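Local coordinates for Galactose/lactose metabolism regulatory protein GAL80 (Saccharomyces cerevisiae, PDB 3BTV), which binds the transcriptional activator GAL4 and so represses the galactose and lactose metabolic genes of yeast in the absence of an inducing sugar, at residues Ile181-Trp187 / Ser279-Gly285; Asp208-Phe214 / Ile415-Tyr419; Asn238-Glu244 / Gln255-Lys259; Ile161-Lys165 / Ile220-Ser226. The protein carries 1 engineered substitution. All blocks are in the same frame, centred on the assembly; numbering follows the deposited sequence.

Contacts 1, 2 and 4 meet around helix 209-225, which lies against the large mixed sheet of the C-terminal domain. Contact 1 joins two parallel strands of that sheet by backbone bonds; contacts 2 and 4 are buried helix pairs, built on opposite halves of the helix, and each adds one polar anchor to an apolar core: a capping aspartate in contact 2, a lysine over a tyrosine ring in contact 4. Phe282 and Phe214 bring contacts 1 and 2 together, and Ile181 meets Leu221 between contacts 1 and 4. Contact 3, more exposed, belongs to a small separate sheet rich in charged side chains, and touches contact 1 through Trp187 and Gln243.

Contact 1: residues Ile181-Trp187 / Ser279-Gly285; sequences IAGNGGW and SCSFKGG
Ile181 and Ser279 stand in a ladder of backbone bonds between two parallel strands at the middle of the large mixed sheet of the C-terminal domain. Ile181 N gives to Ser279 O, Ser281 N to Ile181 O, Gly183 N to Ser281 O and Lys283 N to Gly183 O, all at 2.8 to 3.1 Å; just beyond the first strand, Gly185 N still bonds Lys283 O, at a more bent angle (135°). CA-H...O contacts, such as Cys280 CA to Ile181 O, lie between the rungs.

Apolar contacts gather on the face that carries Ile181, Cys280 and Phe282, which helix 209-225 covers. The chi1 of Ile181 (-60°) turns its methyl CG2 to the ring, 3.9 Å from Phe282 CE2. Gly183, lacking a side chain, lets the Phe282 ring lie across the strand, with Gly183 N over the rim of one ring face.

The other face carries Ala182 and the polar Ser281, Asn184 and Lys283. Asn184 and Lys283 run side by side in the same direction, and Asn184 OD1 rests 3.6 Å from Lys283 CB. Here Lys283 packs on Asn177 of the second subunit. The chemistry therefore divides by face, apolar beneath the helix, mostly polar toward the second subunit.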
# COMPACT_ATOMS: atom_id res chain seq x y z
N ILE B 181 -1.73 2.22 -5.33
CA ILE B 181 -2.42 1.41 -6.31
C ILE B 181 -2.98 0.16 -5.64
O ILE B 181 -2.28 -0.54 -4.92
CB ILE B 181 -1.47 0.99 -7.41
CG1 ILE B 181 -0.91 2.23 -8.11
CG2 ILE B 181 -2.17 0.06 -8.40
CD1 ILE B 181 0.06 1.90 -9.23
N ALA B 182 -4.25 -0.12 -5.89
CA ALA B 182 -4.87 -1.34 -5.41
C ALA B 182 -5.58 -1.98 -6.59
O ALA B 182 -6.30 -1.30 -7.32
CB ALA B 182 -5.86 -1.03 -4.33
N GLY B 183 -5.37 -3.28 -6.79
CA GLY B 183 -5.99 -3.99 -7.89
C GLY B 183 -6.29 -5.44 -7.57
O GLY B 183 -5.88 -5.95 -6.52
N ASN B 184 -7.03 -6.09 -8.48
CA ASN B 184 -7.22 -7.55 -8.48
C ASN B 184 -6.80 -8.16 -9.81
O ASN B 184 -6.77 -7.48 -10.83
CB ASN B 184 -8.68 -7.93 -8.20
CG ASN B 184 -9.08 -7.72 -6.76
OD1 ASN B 184 -9.29 -8.68 -6.02
ND2 ASN B 184 -9.19 -6.46 -6.34
N GLY B 185 -6.48 -9.46 -9.81
CA GLY B 185 -6.08 -10.14 -11.02
C GLY B 185 -7.17 -11.08 -11.52
O GLY B 185 -6.99 -11.78 -12.52
N GLY B 186 -8.28 -11.11 -10.79
CA GLY B 186 -9.47 -11.81 -11.22
C GLY B 186 -9.55 -13.30 -10.98
O GLY B 186 -10.47 -13.79 -10.32
N TRP B 187 -8.59 -14.04 -11.52
CA TRP B 187 -8.74 -15.49 -11.63
C TRP B 187 -7.83 -16.29 -10.71
O TRP B 187 -7.83 -17.52 -10.73
CB TRP B 187 -8.54 -15.90 -13.09
CG TRP B 187 -9.23 -14.97 -14.02
CD1 TRP B 187 -10.58 -14.83 -14.19
CD2 TRP B 187 -8.61 -14.03 -14.91
NE1 TRP B 187 -10.84 -13.86 -15.13
CE2 TRP B 187 -9.65 -13.35 -15.59
CE3 TRP B 187 -7.28 -13.69 -15.20
CZ2 TRP B 187 -9.40 -12.36 -16.54
CZ3 TRP B 187 -7.04 -12.71 -16.15
CH2 TRP B 187 -8.09 -12.06 -16.80
N SER B 279 3.01 2.88 -3.43
CA SER B 279 2.64 1.69 -2.67
C SER B 279 1.57 0.91 -3.43
O SER B 279 0.54 1.47 -3.84
CB SER B 279 2.10 2.09 -1.29
OG SER B 279 1.57 0.97 -0.60
N CYS B 280 1.77 -0.39 -3.55
CA CYS B 280 0.90 -1.18 -4.40
C CYS B 280 0.56 -2.56 -3.86
O CYS B 280 1.44 -3.31 -3.42
CB CYS B 280 1.53 -1.31 -5.78
SG CYS B 280 0.62 -2.41 -6.81
N SER B 281 -0.72 -2.90 -3.93
CA SER B 281 -1.18 -4.22 -3.48
C SER B 281 -2.11 -4.81 -4.53
O SER B 281 -3.15 -4.23 -4.85
CB SER B 281 -1.90 -4.09 -2.14
OG SER B 281 -2.28 -5.35 -1.63
N PHE B 282 -1.73 -5.97 -5.06
CA PHE B 282 -2.58 -6.72 -5.99
C PHE B 282 -3.02 -8.07 -5.44
O PHE B 282 -2.19 -8.92 -5.13
CB PHE B 282 -1.83 -6.96 -7.30
CG PHE B 282 -1.90 -5.80 -8.25
CD1 PHE B 282 -2.84 -5.77 -9.25
CD2 PHE B 282 -1.02 -4.74 -8.12
CE1 PHE B 282 -2.90 -4.70 -10.12
CE2 PHE B 282 -1.07 -3.68 -8.99
CZ PHE B 282 -2.01 -3.66 -9.99
N LYS B 283 -4.33 -8.25 -5.33
CA LYS B 283 -4.93 -9.51 -4.93
C LYS B 283 -5.17 -10.38 -6.14
O LYS B 283 -5.52 -9.89 -7.22
CB LYS B 283 -6.27 -9.27 -4.24
CG LYS B 283 -6.18 -8.24 -3.13
CD LYS B 283 -7.54 -7.71 -2.73
CE LYS B 283 -8.18 -8.56 -1.64
NZ LYS B 283 -8.41 -9.96 -2.09
N GLY B 284 -5.04 -11.69 -5.94
CA GLY B 284 -5.27 -12.69 -6.97
C GLY B 284 -6.49 -12.73 -7.88
O GLY B 284 -6.29 -12.69 -9.08
N GLY B 285 -7.75 -12.86 -7.49
CA GLY B 285 -8.50 -12.85 -6.26
C GLY B 285 -9.67 -12.00 -6.76
O GLY B 285 -9.79 -11.76 -7.97

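Contact 2: residues Asp208-Phe214 / Ile415-Tyr419; sequences DLVTTTF and IESVY
The Tyr419 ring points its hydroxyl end at Asp208 OD1, which lies near the ring plane, and Thr211 OG1 is also at its edge; the carboxylate is turned 70° from the ring. Val210 CG2 comes to this ring obliquely, 3.5 Å from Tyr419 OH. The edge of the Phe214 ring receives Val210 O and Ile415 CD1, both in the ring plane, the methyl 3.9 Å from Phe214 CD2, while Val418 CG2 approaches CE2 obliquely. With chi1 at 175°, CG lies opposite the backbone N, and the Phe214 ring reaches helix 405-424 and meets Phe267.

Val210 fills the middle of the contact, its CG1 3.8 Å from Val418 CG1. Ile415 CG2 lies against Thr211 OG1, the side chains crossing at nearly a right angle.

Asp208, the N-cap of helix 209-225, accepts at OD1 a straight bond from Thr211 N at 2.8 Å, coming from above the carboxylate plane, and a weak one from Val210 N; OD2 takes Thr211 OG1 at 2.6 Å on its syn side, somewhat out of that plane. The bond from Tyr419 OH to Asp208 OD1, at 3.0 Å, is weak. The helix start thus holds the buried carboxylate and would probably stabilise its charge, and the tyrosine links the cap only weakly to the second helix.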
# COMPACT_ATOMS: atom_id res chain seq x y z
N ASP B 208 0.39 -14.24 -15.71
CA ASP B 208 0.25 -14.31 -14.27
C ASP B 208 -0.00 -12.93 -13.69
O ASP B 208 0.06 -11.92 -14.40
CB ASP B 208 1.51 -14.92 -13.63
CG ASP B 208 2.73 -14.02 -13.77
OD1 ASP B 208 2.86 -13.06 -12.98
OD2 ASP B 208 3.55 -14.29 -14.66
N LEU B 209 -0.28 -12.90 -12.39
CA LEU B 209 -0.67 -11.68 -11.70
C LEU B 209 0.38 -10.58 -11.84
O LEU B 209 0.05 -9.41 -12.00
CB LEU B 209 -0.88 -11.97 -10.21
CG LEU B 209 -1.28 -10.75 -9.36
CD1 LEU B 209 -2.62 -10.20 -9.88
CD2 LEU B 209 -1.38 -11.08 -7.89
N VAL B 210 1.64 -10.96 -11.77
CA VAL B 210 2.70 -9.97 -11.80
C VAL B 210 2.98 -9.51 -13.23
O VAL B 210 2.92 -8.32 -13.55
CB VAL B 210 3.98 -10.52 -11.17
CG1 VAL B 210 5.04 -9.43 -11.15
CG2 VAL B 210 3.69 -11.00 -9.76
N THR B 211 3.28 -10.48 -14.08
CA THR B 211 3.66 -10.21 -15.45
C THR B 211 2.57 -9.47 -16.19
O THR B 211 2.83 -8.54 -16.96
CB THR B 211 3.96 -11.53 -16.20
OG1 THR B 211 4.99 -12.24 -15.51
CG2 THR B 211 4.39 -11.24 -17.62
N THR B 212 1.34 -9.89 -15.97
CA THR B 212 0.25 -9.42 -16.81
C THR B 212 -0.49 -8.25 -16.19
O THR B 212 -0.45 -7.14 -16.72
CB THR B 212 -0.73 -10.57 -17.12
OG1 THR B 212 0.02 -11.73 -17.52
CG2 THR B 212 -1.70 -10.17 -18.25
N THR B 213 -1.15 -8.49 -15.07
CA THR B 213 -2.02 -7.50 -14.45
C THR B 213 -1.21 -6.34 -13.89
O THR B 213 -1.45 -5.19 -14.22
CB THR B 213 -2.86 -8.11 -13.33
OG1 THR B 213 -3.50 -9.29 -13.81
CG2 THR B 213 -3.92 -7.11 -12.86
N PHE B 214 -0.24 -6.66 -13.04
CA PHE B 214 0.67 -5.65 -12.56
C PHE B 214 1.47 -5.02 -13.70
O PHE B 214 1.69 -3.81 -13.71
CB PHE B 214 1.60 -6.26 -11.51
CG PHE B 214 2.67 -5.31 -11.03
CD1 PHE B 214 2.37 -4.31 -10.14
CD2 PHE B 214 3.96 -5.43 -11.50
CE1 PHE B 214 3.34 -3.45 -9.70
CE2 PHE B 214 4.94 -4.57 -11.06
CZ PHE B 214 4.64 -3.58 -10.17
N ILE B 415 9.63 -6.47 -14.41
CA ILE B 415 8.97 -7.66 -13.91
C ILE B 415 10.01 -8.65 -13.39
O ILE B 415 9.86 -9.24 -12.31
CB ILE B 415 8.15 -8.36 -14.99
CG1 ILE B 415 6.97 -7.48 -15.44
CG2 ILE B 415 7.65 -9.69 -14.48
CD1 ILE B 415 6.09 -7.02 -14.29
N GLU B 416 11.08 -8.83 -14.16
CA GLU B 416 12.16 -9.70 -13.71
C GLU B 416 12.63 -9.26 -12.33
O GLU B 416 12.80 -10.07 -11.43
CB GLU B 416 13.32 -9.70 -14.71
CG GLU B 416 14.51 -10.57 -14.29
CD GLU B 416 14.11 -11.93 -13.75
OE1 GLU B 416 13.07 -12.47 -14.19
OE2 GLU B 416 14.84 -12.47 -12.90
N SER B 417 12.80 -7.95 -12.17
CA SER B 417 13.26 -7.38 -10.90
C SER B 417 12.29 -7.55 -9.75
O SER B 417 12.70 -7.75 -8.61
CB SER B 417 13.61 -5.91 -11.07
OG SER B 417 14.56 -5.76 -12.11
N VAL B 418 10.99 -7.46 -10.03
CA VAL B 418 10.01 -7.75 -8.98
C VAL B 418 10.27 -9.16 -8.40
O VAL B 418 10.37 -9.34 -7.18
CB VAL B 418 8.56 -7.62 -9.49
CG1 VAL B 418 7.62 -8.31 -8.54
CG2 VAL B 418 8.17 -6.12 -9.63
N TYR B 419 10.38 -10.15 -9.27
CA TYR B 419 10.66 -11.52 -8.83
C TYR B 419 12.02 -11.68 -8.13
O TYR B 419 12.13 -12.44 -7.18
CB TYR B 419 10.53 -12.51 -10.00
CG TYR B 419 9.10 -12.88 -10.30
CD1 TYR B 419 8.48 -12.44 -11.46
CD2 TYR B 419 8.35 -13.65 -9.41
CE1 TYR B 419 7.18 -12.77 -11.74
CE2 TYR B 419 7.05 -13.98 -9.69
CZ TYR B 419 6.46 -13.54 -10.86
OH TYR B 419 5.16 -13.86 -11.15

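Contact 3: residues Asn238-Glu244 / Gln255-Lys259; sequences NNIPEQE and QRVPK
Gln243 and Val257 form the hydrogen-bonded pair of an antiparallel ladder in a small three-stranded sheet, whose strand 255-258 lies at one margin and strand 191-193 at the other. Gln243 N gives to Val257 O at 2.8 Å and Val257 N returns the bond to Gln243 O at 2.9 Å. Glu242 with Pro258 and Glu244 with Arg256 are the flanking non-hydrogen-bonded pairs. Beyond the strand, Lys259 N continues the pairing to Pro241 O at 2.8 Å.

One salt bridge crosses between side chains on the face that carries Glu242, Glu244, Arg256 and Pro258. Arg256 is extended from CG to NE, whereas Glu244 bends at chi2 (-83°), which turns its carboxylate to the arginine; NE meets OE2 at 2.8 Å. The oxygen lies at the guanidinium edge, tilted a little from its plane, but is approached from above the carboxylate plane, the two planes standing 59° apart.

On the reverse face, that of Gln243 and Val257, the methylenes of Lys259 pass obliquely over the Gln243 amide, CD lying 3.6 Å from Gln243 CD. That amide is bound on both atoms by outside partners, NE2 to Gly189 O and Trp187 O, OE1 to Arg192.

Several oxygens surround the buried Lys259 ammonium: besides a weak bond to Ile240 O, it pairs with Asp263 in a salt bridge and bonds Val261 O. Asn238 answers the same residue twice, its ND2 giving to Lys259 O at 3.1 Å while its OD1 accepts from Lys259 NZ at 2.7 Å.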
# COMPACT_ATOMS: atom_id res chain seq x y z
N ASN B 238 2.30 -17.19 -3.07
CA ASN B 238 1.41 -18.27 -3.47
C ASN B 238 0.80 -18.86 -2.20
O ASN B 238 1.16 -19.95 -1.78
CB ASN B 238 2.14 -19.34 -4.29
CG ASN B 238 1.20 -20.41 -4.83
OD1 ASN B 238 -0.02 -20.25 -4.83
ND2 ASN B 238 1.76 -21.51 -5.29
N ASN B 239 -0.10 -18.11 -1.58
CA ASN B 239 -0.78 -18.58 -0.38
C ASN B 239 -1.95 -19.48 -0.73
O ASN B 239 -2.61 -20.04 0.14
CB ASN B 239 -1.30 -17.40 0.43
CG ASN B 239 -0.23 -16.73 1.28
OD1 ASN B 239 0.86 -17.27 1.50
ND2 ASN B 239 -0.55 -15.54 1.78
N ILE B 240 -2.23 -19.59 -2.02
CA ILE B 240 -3.34 -20.40 -2.51
C ILE B 240 -2.82 -21.40 -3.54
O ILE B 240 -3.09 -21.27 -4.74
CB ILE B 240 -4.46 -19.51 -3.15
CG1 ILE B 240 -4.82 -18.34 -2.23
CG2 ILE B 240 -5.69 -20.34 -3.49
CD1 ILE B 240 -5.90 -17.40 -2.81
N PRO B 241 -2.07 -22.41 -3.07
CA PRO B 241 -1.46 -23.42 -3.96
C PRO B 241 -2.50 -24.30 -4.64
O PRO B 241 -2.20 -24.95 -5.65
CB PRO B 241 -0.63 -24.29 -3.01
CG PRO B 241 -0.72 -23.70 -1.68
CD PRO B 241 -1.85 -22.70 -1.65
N GLU B 242 -3.72 -24.34 -4.09
CA GLU B 242 -4.79 -25.18 -4.62
C GLU B 242 -6.08 -24.38 -4.73
O GLU B 242 -6.59 -23.86 -3.73
CB GLU B 242 -5.04 -26.37 -3.69
CG GLU B 242 -3.85 -27.31 -3.54
CD GLU B 242 -3.77 -28.36 -4.65
OE1 GLU B 242 -4.83 -28.77 -5.17
OE2 GLU B 242 -2.65 -28.77 -5.00
N GLN B 243 -6.61 -24.27 -5.95
CA GLN B 243 -7.83 -23.53 -6.19
C GLN B 243 -9.02 -24.48 -6.30
O GLN B 243 -8.88 -25.64 -6.69
CB GLN B 243 -7.71 -22.73 -7.49
CG GLN B 243 -6.78 -21.53 -7.40
CD GLN B 243 -6.70 -20.81 -8.72
OE1 GLN B 243 -6.40 -21.43 -9.76
NE2 GLN B 243 -6.99 -19.51 -8.70
N GLU B 244 -10.20 -23.98 -5.95
CA GLU B 244 -11.44 -24.73 -6.08
C GLU B 244 -12.04 -24.49 -7.44
O GLU B 244 -12.26 -23.34 -7.83
CB GLU B 244 -12.44 -24.28 -5.02
CG GLU B 244 -12.00 -24.55 -3.59
CD GLU B 244 -12.30 -25.98 -3.17
OE1 GLU B 244 -12.88 -26.73 -3.97
OE2 GLU B 244 -11.95 -26.35 -2.02
N GLN B 255 -13.81 -29.99 -6.50
CA GLN B 255 -12.54 -30.49 -7.02
C GLN B 255 -11.48 -29.39 -6.96
O GLN B 255 -11.71 -28.27 -7.43
CB GLN B 255 -12.71 -31.03 -8.44
CG GLN B 255 -11.44 -31.63 -9.04
CD GLN B 255 -10.77 -32.61 -8.09
OE1 GLN B 255 -9.60 -32.42 -7.71
NE2 GLN B 255 -11.50 -33.64 -7.69
N ARG B 256 -10.33 -29.71 -6.37
CA ARG B 256 -9.22 -28.77 -6.27
C ARG B 256 -8.16 -29.00 -7.34
O ARG B 256 -7.91 -30.14 -7.75
CB ARG B 256 -8.59 -28.85 -4.88
CG ARG B 256 -9.38 -28.09 -3.82
CD ARG B 256 -8.74 -28.18 -2.45
NE ARG B 256 -9.35 -27.20 -1.55
CZ ARG B 256 -9.02 -27.05 -0.27
NH1 ARG B 256 -8.08 -27.82 0.27
NH2 ARG B 256 -9.63 -26.12 0.46
N VAL B 257 -7.56 -27.91 -7.81
CA VAL B 257 -6.50 -27.98 -8.81
C VAL B 257 -5.33 -27.08 -8.42
O VAL B 257 -5.52 -26.05 -7.77
CB VAL B 257 -6.99 -27.57 -10.21
CG1 VAL B 257 -7.85 -28.69 -10.83
CG2 VAL B 257 -7.74 -26.23 -10.16
N PRO B 258 -4.11 -27.46 -8.81
CA PRO B 258 -2.92 -26.77 -8.31
C PRO B 258 -2.63 -25.49 -9.09
O PRO B 258 -2.89 -25.40 -10.30
CB PRO B 258 -1.79 -27.79 -8.54
CG PRO B 258 -2.45 -29.02 -9.16
CD PRO B 258 -3.75 -28.56 -9.72
N LYS B 259 -2.09 -24.50 -8.39
CA LYS B 259 -1.67 -23.26 -9.03
C LYS B 259 -0.23 -23.00 -8.61
O LYS B 259 0.10 -23.05 -7.42
CB LYS B 259 -2.57 -22.11 -8.57
CG LYS B 259 -2.20 -20.72 -9.10
CD LYS B 259 -3.24 -19.66 -8.71
CE LYS B 259 -3.26 -19.38 -7.19
NZ LYS B 259 -1.89 -19.25 -6.58

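Contact 4: residues Ile161-Lys165 / Ile220-Ser226; sequences ILRAK and ILQYMTS
Lys165 NZ, buried between two helices, gives a hydrogen bond to Tyr223 O at 2.9 Å, nearly in line with the carbonyl, and another to Phe397 O outside the pair. Ser226 OG lies 3.0 Å from the same nitrogen. The lysine chain runs extended, CG anti to the backbone N, until a bend at chi4 (58°) brings the ammonium to the last turn of helix 209-225, where it could offset the partial negative charge of that helix end.

On the way the lysine crosses the Tyr223 ring. Its CD sits over one face in a CH-pi contact, 3.9 Å from the ring centroid, and NZ stands 4.4 Å from that centroid, only 14° off the normal, a cation-pi arrangement; Phe399 supplies a second cation-pi partner. Leu162 CD2 and Ile161 CG2 meet the edge of the tyrosine, whose hydroxyl is bonded to Asp398 O.

Deeper toward the sheet the contact is apolar. Ile161 CG2 is 3.5 Å from Met224 CG, its CD1 is 3.6 Å from Ile220 CD1, and the Ala164 methyl touches Met224 SD at 3.7 Å. Ala164 and Met224 in turn rest on strand 305-310.

The two helix segments, 39° apart in direction, thus pack on one face of the mixed sheet, and at the C-terminal end of helix 209-225 Ser226, with positive phi, is the C-prime residue of a Schellman motif.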
# COMPACT_ATOMS: atom_id res chain seq x y z
N ILE B 161 -6.25 7.35 -19.43
CA ILE B 161 -4.82 7.44 -19.20
C ILE B 161 -4.25 8.71 -19.84
O ILE B 161 -3.51 9.45 -19.20
CB ILE B 161 -4.08 6.21 -19.78
CG1 ILE B 161 -4.64 4.93 -19.19
CG2 ILE B 161 -2.59 6.30 -19.52
CD1 ILE B 161 -4.76 4.95 -17.71
N LEU B 162 -4.61 8.96 -21.10
CA LEU B 162 -4.07 10.13 -21.79
C LEU B 162 -4.52 11.43 -21.13
O LEU B 162 -3.73 12.36 -21.00
CB LEU B 162 -4.47 10.10 -23.27
CG LEU B 162 -3.74 8.98 -24.03
CD1 LEU B 162 -4.34 8.80 -25.41
CD2 LEU B 162 -2.25 9.29 -24.11
N ARG B 163 -5.78 11.50 -20.71
CA ARG B 163 -6.27 12.69 -19.98
C ARG B 163 -5.48 12.87 -18.68
O ARG B 163 -5.03 13.98 -18.37
CB ARG B 163 -7.77 12.58 -19.68
CG ARG B 163 -8.68 12.95 -20.86
CD ARG B 163 -9.11 14.42 -20.83
NE ARG B 163 -10.16 14.72 -21.81
CZ ARG B 163 -10.89 15.84 -21.83
NH1 ARG B 163 -10.71 16.78 -20.91
NH2 ARG B 163 -11.81 16.02 -22.77
N ALA B 164 -5.29 11.80 -17.92
CA ALA B 164 -4.51 11.91 -16.68
C ALA B 164 -3.07 12.39 -16.96
O ALA B 164 -2.54 13.29 -16.27
CB ALA B 164 -4.50 10.59 -15.94
N LYS B 165 -2.45 11.79 -17.98
CA LYS B 165 -1.09 12.15 -18.36
C LYS B 165 -1.02 13.64 -18.71
O LYS B 165 -0.07 14.34 -18.33
CB LYS B 165 -0.63 11.34 -19.57
CG LYS B 165 0.85 11.57 -19.98
CD LYS B 165 1.25 10.56 -21.07
CE LYS B 165 2.61 10.87 -21.71
NZ LYS B 165 3.72 10.90 -20.74
N ILE B 220 1.33 1.77 -17.22
CA ILE B 220 0.58 3.03 -17.41
C ILE B 220 0.94 4.02 -16.31
O ILE B 220 0.93 5.23 -16.54
CB ILE B 220 -0.97 2.86 -17.49
CG1 ILE B 220 -1.53 2.34 -16.17
CG2 ILE B 220 -1.39 1.95 -18.65
CD1 ILE B 220 -3.05 2.24 -16.18
N LEU B 221 1.25 3.52 -15.12
CA LEU B 221 1.64 4.44 -14.05
C LEU B 221 2.87 5.22 -14.47
O LEU B 221 2.91 6.44 -14.35
CB LEU B 221 1.92 3.71 -12.73
CG LEU B 221 2.27 4.72 -11.64
CD1 LEU B 221 1.01 5.58 -11.28
CD2 LEU B 221 2.83 4.04 -10.41
N GLN B 222 3.87 4.51 -14.97
CA GLN B 222 5.12 5.14 -15.39
C GLN B 222 4.89 6.05 -16.57
O GLN B 222 5.48 7.12 -16.68
CB GLN B 222 6.15 4.09 -15.74
CG GLN B 222 6.64 3.31 -14.54
CD GLN B 222 7.45 2.10 -14.94
OE1 GLN B 222 8.67 2.13 -14.91
NE2 GLN B 222 6.78 1.05 -15.35
N TYR B 223 4.01 5.61 -17.46
CA TYR B 223 3.67 6.41 -18.63
C TYR B 223 2.96 7.73 -18.25
O TYR B 223 3.28 8.79 -18.79
CB TYR B 223 2.82 5.58 -19.60
CG TYR B 223 2.54 6.28 -20.92
CD1 TYR B 223 3.58 6.60 -21.80
CD2 TYR B 223 1.25 6.63 -21.29
CE1 TYR B 223 3.34 7.23 -22.99
CE2 TYR B 223 1.00 7.27 -22.50
CZ TYR B 223 2.05 7.57 -23.33
OH TYR B 223 1.80 8.21 -24.52
N MET B 224 2.02 7.66 -17.32
CA MET B 224 1.25 8.85 -16.89
C MET B 224 2.09 9.85 -16.11
O MET B 224 1.88 11.05 -16.20
CB MET B 224 0.08 8.43 -15.99
CG MET B 224 -1.09 7.85 -16.71
SD MET B 224 -2.44 7.54 -15.55
CE MET B 224 -1.75 6.27 -14.47
N THR B 225 3.03 9.35 -15.30
CA THR B 225 3.84 10.22 -14.48
C THR B 225 5.12 10.58 -15.22
O THR B 225 5.92 11.37 -14.73
CB THR B 225 4.20 9.56 -13.13
OG1 THR B 225 5.01 8.40 -13.35
CG2 THR B 225 2.94 9.18 -12.36
N SER B 226 5.32 10.00 -16.39
CA SER B 226 6.56 10.19 -17.13
C SER B 226 7.80 9.93 -16.26
O SER B 226 8.72 10.74 -16.24
CB SER B 226 6.65 11.62 -17.70
OG SER B 226 5.58 11.89 -18.59